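Long-range contact in Non-structural maintenance of chromosomes element 4 (Xenopus laevis, PDB 7DG2), which belongs to the Smc5/6 complex, in which it binds the Nse1 and Nse3 dimer, and probably promotes DNA double-strand break repair by homologous recombination: residues L16-M20 with A50-L54. Residues are numbered along the deposited sequence; the frame is centred on the assembly and turned at random.
Sequences LLSFM and AWQKL
Torsions bring Met20 SD and Leu54 CD2 side by side: Met20 is extended at chi2 and bent at chi3 (-72°), while Leu54 sets CG opposite its own backbone N (chi1 -168°), which places CD1 and CD2 against Leu16, Phe19 and Met20. SD of Met20 lies 3.9 Å from CD2 of Leu54 and, at the same time, over the face of Trp51, 4.5 Å from the centroid of its six-membered ring. That is a Met-aromatic contact, with the sulfur almost on the ring normal. Segments 16-20 and 50-54 cross at 102°, and helix 9-20 carries part of the Nse4 region that binds Nse3-type MAGE proteins. On the other helix, the Trp51 indole meets Phe139 of the MAGE domain-containing protein edge-to-face and also packs against its His136. Nearer the backbone, CG of Met20 rests 3.6 Å from the carbonyl O of Ala50, and their CB atoms touch. With an alanine at Met20, the Trp51 face would probably lose its sulfur partner and Leu54 CD2 a neighbour. CD1 of Leu54 meets CD2 of Leu16 at 3.8 Å and CD2 of Phe19 at 4.0 Å. Bent twice, Lys53 brings CE against Met20 O (3.2 Å), while its NZ forms a salt bridge with Asp49.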
# COMPACT_ATOMS: atom_id res chain seq x y z
N LEU C 16 -22.83 8.97 13.70
CA LEU C 16 -21.94 8.25 12.79
C LEU C 16 -22.72 7.57 11.68
O LEU C 16 -22.35 7.64 10.50
CB LEU C 16 -21.10 7.22 13.56
CG LEU C 16 -19.99 7.76 14.46
CD1 LEU C 16 -19.50 6.69 15.46
CD2 LEU C 16 -18.83 8.24 13.60
N LEU C 17 -23.82 6.90 12.04
CA LEU C 17 -24.61 6.20 11.03
C LEU C 17 -25.17 7.17 10.00
O LEU C 17 -25.21 6.86 8.80
CB LEU C 17 -25.74 5.41 11.69
CG LEU C 17 -25.29 4.22 12.53
CD1 LEU C 17 -26.41 3.72 13.42
CD2 LEU C 17 -24.78 3.11 11.63
N SER C 18 -25.62 8.35 10.44
CA SER C 18 -26.07 9.37 9.50
C SER C 18 -24.94 9.77 8.56
O SER C 18 -25.12 9.81 7.33
CB SER C 18 -26.60 10.59 10.25
OG SER C 18 -27.68 10.23 11.08
N PHE C 19 -23.77 10.06 9.12
CA PHE C 19 -22.62 10.45 8.30
C PHE C 19 -22.26 9.34 7.32
O PHE C 19 -21.85 9.61 6.18
CB PHE C 19 -21.44 10.81 9.21
CG PHE C 19 -20.25 11.39 8.49
CD1 PHE C 19 -20.17 12.75 8.24
CD2 PHE C 19 -19.21 10.57 8.08
CE1 PHE C 19 -19.07 13.29 7.57
CE2 PHE C 19 -18.11 11.10 7.42
CZ PHE C 19 -18.04 12.46 7.16
N MET C 20 -22.42 8.09 7.75
CA MET C 20 -22.09 6.95 6.91
C MET C 20 -23.15 6.66 5.86
O MET C 20 -22.88 5.90 4.92
CB MET C 20 -21.87 5.72 7.79
CG MET C 20 -20.54 5.76 8.52
SD MET C 20 -20.25 4.35 9.58
CE MET C 20 -21.38 4.66 10.90
N ALA C 50 -19.80 2.56 3.42
CA ALA C 50 -20.01 3.36 4.63
C ALA C 50 -18.73 3.48 5.45
O ALA C 50 -18.40 4.57 5.94
CB ALA C 50 -21.13 2.75 5.47
N TRP C 51 -18.01 2.37 5.64
CA TRP C 51 -16.79 2.44 6.45
C TRP C 51 -15.66 3.13 5.69
O TRP C 51 -14.84 3.83 6.31
CB TRP C 51 -16.38 1.03 6.89
CG TRP C 51 -17.27 0.51 7.97
CD1 TRP C 51 -18.29 -0.40 7.83
CD2 TRP C 51 -17.26 0.88 9.35
NE1 TRP C 51 -18.89 -0.62 9.05
CE2 TRP C 51 -18.28 0.16 9.99
CE3 TRP C 51 -16.47 1.76 10.12
CZ2 TRP C 51 -18.54 0.28 11.36
CZ3 TRP C 51 -16.73 1.88 11.47
CH2 TRP C 51 -17.76 1.14 12.08
N GLN C 52 -15.60 2.95 4.37
CA GLN C 52 -14.64 3.71 3.57
C GLN C 52 -14.91 5.20 3.66
O GLN C 52 -13.98 6.01 3.73
CB GLN C 52 -14.67 3.26 2.12
CG GLN C 52 -13.72 2.11 1.79
CD GLN C 52 -13.68 1.80 0.30
OE1 GLN C 52 -14.17 2.58 -0.52
NE2 GLN C 52 -13.11 0.65 -0.04
N LYS C 53 -16.19 5.60 3.64
CA LYS C 53 -16.54 7.01 3.78
C LYS C 53 -16.04 7.56 5.11
O LYS C 53 -15.43 8.63 5.17
CB LYS C 53 -18.05 7.20 3.66
CG LYS C 53 -18.61 7.14 2.24
CD LYS C 53 -19.90 7.97 2.09
CE LYS C 53 -21.12 7.26 2.67
NZ LYS C 53 -21.74 6.27 1.72
N LEU C 54 -16.29 6.81 6.19
CA LEU C 54 -15.83 7.24 7.51
C LEU C 54 -14.31 7.27 7.58
O LEU C 54 -13.73 8.22 8.10
CB LEU C 54 -16.41 6.30 8.57
CG LEU C 54 -16.29 6.74 10.03
CD1 LEU C 54 -17.00 8.07 10.22
CD2 LEU C 54 -16.89 5.69 10.96